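Precorrin-6Y C5,15-methyltransferase (Corynebacterium diphtheriae, PDB 3HM2) probably transfers methyl groups from S-adenosyl-L-methionine to precorrin-6Y in adenosylcobalamin biosynthesis, this chain being its C-terminal methyltransferase domain. Local coordinates at the interface of chains A and B. Coordinates in Å, arbitrary orientation; residue numbers count along the deposited sequence, not the author numbering. Chains: chain A/B, precorrin-6Y C5,15-methyltransferase.

Contact 1: the interface of chains A and B. Residues chain A 137, 140-141, 145-146; chain B 155, 162, 164.
A peripheral, mixed polar and apolar patch joins two copies of the same S-adenosylmethionine-dependent methyltransferase domain, and by two-fold symmetry it holds both ends of the A-B pair together; whether that pair forms in the cell the structure alone does not show. Chain A offers the last turns of helix 130-143 and the start of strand 146-157, chain B the far part of its own strand 146-157 and strand 162-166. At the centre, A:Arg140 and B:Glu155 reach toward each other tip to tip as a salt bridge, a long flexible cation meeting a shorter anion. A:Arg140 leaves the helix with CG anti to the backbone N (chi1 -156°), whereas B:Glu155 has CG in the crowded position between its backbone N and carbonyl carbon. The guanidinium and carboxylate planes are 43° apart, so the pair is skewed and not a flat two-pronged match. The terminal nitrogen NH2 of A:Arg140 gives a hydrogen bond to the syn lone pair of B:Glu155 OE2 at 2.5 Å, strongly bent at 119°. OE1 is modelled implausibly near both NE and NH2, so the charge pairing is firmer than its detailed geometry, that bent bond included. The opposite charges would be expected to favour the ionised form of each. Alongside, A:Thr146 crosses the glutamate obliquely, its hydroxyl OG1 3.5 Å from B:Glu155 CD; a small beta-branched residue suits the strand start and may let the carboxylate lie close. B:Ile162 points the CD1 methyl of its CG1 branch tip to tip at A:Arg140 NH1, 3.2 Å away, and at the CE/NZ end of A:Lys141, so an apolar methyl borders two cationic tips. Further along, bends at chi2 and chi3 turn the polarisable selenium of selenomethionine B:Met164 toward the A:Trp137 indole, tip to tip; SE lies in plane at the CZ2-CH2 edge, 3.6 Å from CZ2.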
# COMPACT_ATOMS: atom_id res chain seq x y z
N TRP A 137 7.86 17.82 -2.50
CA TRP A 137 6.56 18.43 -2.23
C TRP A 137 6.70 19.94 -2.19
O TRP A 137 5.73 20.67 -2.36
CB TRP A 137 5.95 17.91 -0.90
CG TRP A 137 5.26 16.59 -1.04
CD1 TRP A 137 5.59 15.40 -0.44
CD2 TRP A 137 4.11 16.31 -1.86
NE1 TRP A 137 4.71 14.41 -0.82
CE2 TRP A 137 3.81 14.94 -1.71
CE3 TRP A 137 3.30 17.09 -2.71
CZ2 TRP A 137 2.73 14.34 -2.37
CZ3 TRP A 137 2.23 16.48 -3.37
CH2 TRP A 137 1.96 15.12 -3.19
N ARG A 140 7.64 20.86 -5.85
CA ARG A 140 6.36 20.72 -6.52
C ARG A 140 5.56 22.02 -6.47
O ARG A 140 4.84 22.36 -7.41
CB ARG A 140 5.55 19.58 -5.90
CG ARG A 140 4.51 18.97 -6.83
CD ARG A 140 3.30 18.47 -6.06
NE ARG A 140 2.09 18.48 -6.87
CZ ARG A 140 1.07 19.31 -6.67
NH1 ARG A 140 1.11 20.20 -5.69
NH2 ARG A 140 0.01 19.25 -7.46
N LYS A 141 5.69 22.74 -5.36
CA LYS A 141 4.82 23.87 -5.07
C LYS A 141 5.31 25.14 -5.76
O LYS A 141 4.58 26.12 -5.86
CB LYS A 141 4.71 24.09 -3.56
CG LYS A 141 4.13 22.92 -2.80
CD LYS A 141 2.94 22.31 -3.54
CE LYS A 141 2.50 21.01 -2.90
NZ LYS A 141 1.91 21.22 -1.55
N GLY A 145 4.08 20.60 -11.80
CA GLY A 145 4.25 19.17 -11.85
C GLY A 145 3.45 18.41 -10.80
O GLY A 145 2.64 18.99 -10.04
N THR A 146 3.71 17.11 -10.74
CA THR A 146 2.79 16.15 -10.15
C THR A 146 3.56 14.99 -9.52
O THR A 146 4.57 14.56 -10.08
CB THR A 146 1.83 15.64 -11.25
OG1 THR A 146 0.51 16.18 -11.06
CG2 THR A 146 1.76 14.11 -11.27
N GLU B 155 -1.34 11.92 -6.96
CA GLU B 155 -1.74 13.18 -6.31
C GLU B 155 -3.11 13.72 -6.79
O GLU B 155 -3.32 13.93 -7.99
CB GLU B 155 -0.69 14.27 -6.51
CG GLU B 155 -0.84 15.04 -7.83
CD GLU B 155 -0.55 16.53 -7.70
OE1 GLU B 155 0.48 16.88 -7.09
OE2 GLU B 155 -1.37 17.33 -8.21
N ILE B 162 -4.78 18.61 -1.33
CA ILE B 162 -4.16 17.55 -2.15
C ILE B 162 -4.15 16.23 -1.36
O ILE B 162 -3.89 16.23 -0.16
CB ILE B 162 -2.68 17.91 -2.55
CG1 ILE B 162 -2.58 19.30 -3.22
CG2 ILE B 162 -2.08 16.85 -3.46
CD1 ILE B 162 -1.15 19.79 -3.43
N MSE B 164 -3.45 11.61 -1.76
CA MSE B 164 -2.73 10.63 -2.58
C MSE B 164 -3.62 9.45 -2.97
O MSE B 164 -3.51 8.38 -2.38
CB MSE B 164 -1.48 10.10 -1.86
CG MSE B 164 -0.34 11.11 -1.67
SE MSE B 164 0.27 11.91 -3.35
CE MSE B 164 0.83 10.33 -4.36

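Contact 2: the interface of chains A and B. Residues chain A 12, 151-154, 164; chain B 147-151, 171.
With CG anti to the carbonyl carbon and beside the backbone N, A:His12 of helix 9-21 (chi1 -78°) and B:Phe150 (chi1 -43°) bring their rings together beside a run of antiparallel strand pairing, in which strand 146-157 of one methyltransferase domain joins the same strand of its copy and so links the sheets across the interface. A:Ala151 lies opposite B:Ala151, close to the two-fold axis, where a methyl side chain suits the meeting of like residues: the two CB atoms are 4.1 Å apart. Here each backbone N-H serves the other chain's carbonyl. B:Ala151 N to A:Ala151 O is 2.7 Å and lies in the carbonyl plane, while the reciprocal donor sits above its carbonyl plane. Next along, A:Ser153 N gives a bond of 2.6 Å to B:Ser149 O, nearly along the C=O axis, and B:Ser149 N answers to A:Ser153 O. B:Ser148, small enough to reach across from the neighbouring strand, sets its hydroxyl OG in plane at the edge of the A:His154 ring and hydrogen-bonds ND1 at 2.8 Å, almost straight; which partner donates is not settled. B:Phe150 presents its flat aromatic edge to the face of the A:His12 imidazole, planes 85° apart, with CE1 over the centre. Crossing obliquely, A:Ile152 lays CG1 against B:Phe150 CD1 at 3.4 Å, its branched chain filling the flank of the ring. From strand 162-166, selenomethionine A:Met164, a long flexible selenoether bent at chi2 and chi3, reaches the partner strand: its methyl CE lies 3.3 Å from the B:Ser149 hydroxyl OG, with CB just behind. That CB in turn lies over one face of the B:His171 ring, offset toward its rim.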
# COMPACT_ATOMS: atom_id res chain seq x y z
N HIS A 12 12.13 -2.71 -12.00
CA HIS A 12 10.79 -2.09 -12.07
C HIS A 12 10.76 -0.58 -11.82
O HIS A 12 9.89 0.14 -12.35
CB HIS A 12 9.84 -2.78 -11.09
CG HIS A 12 9.32 -4.10 -11.58
ND1 HIS A 12 8.82 -4.28 -12.85
CD2 HIS A 12 9.20 -5.30 -10.95
CE1 HIS A 12 8.43 -5.53 -13.00
NE2 HIS A 12 8.64 -6.17 -11.86
N ALA A 151 4.65 1.33 -4.24
CA ALA A 151 5.01 0.29 -3.28
C ALA A 151 4.92 -1.01 -4.01
O ALA A 151 3.83 -1.40 -4.40
CB ALA A 151 4.07 0.30 -2.08
N ILE A 152 6.06 -1.67 -4.19
CA ILE A 152 6.19 -2.91 -4.97
C ILE A 152 6.53 -4.10 -4.08
O ILE A 152 7.47 -4.04 -3.28
CB ILE A 152 7.30 -2.78 -6.03
CG1 ILE A 152 6.85 -1.82 -7.16
CG2 ILE A 152 7.69 -4.16 -6.56
CD1 ILE A 152 7.96 -0.94 -7.79
N SER A 153 5.77 -5.19 -4.22
CA SER A 153 6.01 -6.38 -3.41
C SER A 153 6.36 -7.59 -4.28
O SER A 153 6.02 -7.64 -5.45
CB SER A 153 4.79 -6.71 -2.53
OG SER A 153 4.34 -5.57 -1.82
N HIS A 154 7.06 -8.56 -3.69
CA HIS A 154 7.45 -9.79 -4.36
C HIS A 154 7.23 -10.95 -3.38
O HIS A 154 7.29 -10.76 -2.18
CB HIS A 154 8.93 -9.74 -4.74
CG HIS A 154 9.37 -8.44 -5.34
ND1 HIS A 154 9.05 -8.06 -6.63
CD2 HIS A 154 10.10 -7.42 -4.82
CE1 HIS A 154 9.57 -6.87 -6.88
NE2 HIS A 154 10.21 -6.46 -5.80
N MSE A 164 3.54 -11.99 0.54
CA MSE A 164 3.84 -10.83 -0.31
C MSE A 164 4.56 -9.76 0.51
O MSE A 164 4.03 -9.29 1.52
CB MSE A 164 2.56 -10.28 -0.95
CG MSE A 164 2.05 -11.15 -2.08
SE MSE A 164 3.44 -11.41 -3.47
CE MSE A 164 3.03 -9.85 -4.58
N ILE B 147 5.38 -14.01 -8.89
CA ILE B 147 4.35 -13.02 -8.69
C ILE B 147 4.88 -11.84 -7.89
O ILE B 147 5.43 -12.01 -6.80
CB ILE B 147 3.06 -13.65 -8.10
CG1 ILE B 147 2.18 -14.19 -9.24
CG2 ILE B 147 2.29 -12.63 -7.29
CD1 ILE B 147 1.26 -15.32 -8.86
N SER B 148 4.75 -10.65 -8.46
CA SER B 148 4.99 -9.38 -7.77
C SER B 148 3.75 -8.50 -7.89
O SER B 148 2.91 -8.73 -8.76
CB SER B 148 6.21 -8.65 -8.35
OG SER B 148 7.36 -9.48 -8.34
N SER B 149 3.64 -7.50 -7.02
CA SER B 149 2.50 -6.59 -7.08
C SER B 149 2.89 -5.14 -6.75
O SER B 149 3.84 -4.88 -6.00
CB SER B 149 1.38 -7.06 -6.16
OG SER B 149 1.74 -6.84 -4.81
N PHE B 150 2.10 -4.23 -7.31
CA PHE B 150 2.40 -2.81 -7.37
C PHE B 150 1.23 -1.98 -6.83
O PHE B 150 0.15 -1.97 -7.41
CB PHE B 150 2.68 -2.43 -8.84
CG PHE B 150 3.55 -3.43 -9.56
CD1 PHE B 150 4.95 -3.30 -9.55
CD2 PHE B 150 2.99 -4.52 -10.22
CE1 PHE B 150 5.74 -4.25 -10.19
CE2 PHE B 150 3.78 -5.46 -10.86
CZ PHE B 150 5.15 -5.32 -10.84
N ALA B 151 1.45 -1.30 -5.70
CA ALA B 151 0.46 -0.38 -5.14
C ALA B 151 0.82 1.07 -5.49
O ALA B 151 1.74 1.66 -4.92
CB ALA B 151 0.32 -0.58 -3.61
N HIS B 171 -1.43 -7.38 -9.52
CA HIS B 171 -0.50 -8.48 -9.33
C HIS B 171 0.03 -8.86 -10.69
O HIS B 171 -0.70 -8.83 -11.67
CB HIS B 171 -1.20 -9.62 -8.60
CG HIS B 171 -1.49 -9.27 -7.18
ND1 HIS B 171 -2.50 -8.39 -6.82
CD2 HIS B 171 -0.86 -9.61 -6.03
CE1 HIS B 171 -2.48 -8.22 -5.52
NE2 HIS B 171 -1.50 -8.95 -5.01

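Contact 1 and contact 2 have C-alpha centres about 24 Å apart and belong to one two-fold symmetric interface. Both draw on strand 146-157 and strand 162-166: contact 2 holds the middle of the paired long strands, while contact 1 lies where the end of that strand in chain B meets its beginning in chain A. Position 164 serves both, from chain B in contact 1 and from chain A in contact 2. Main-chain pairing sets the register, and side chains farther out could then limit rocking of the domains. Each patch recurs with the chains exchanged in this pair of the four-chain deposited assembly.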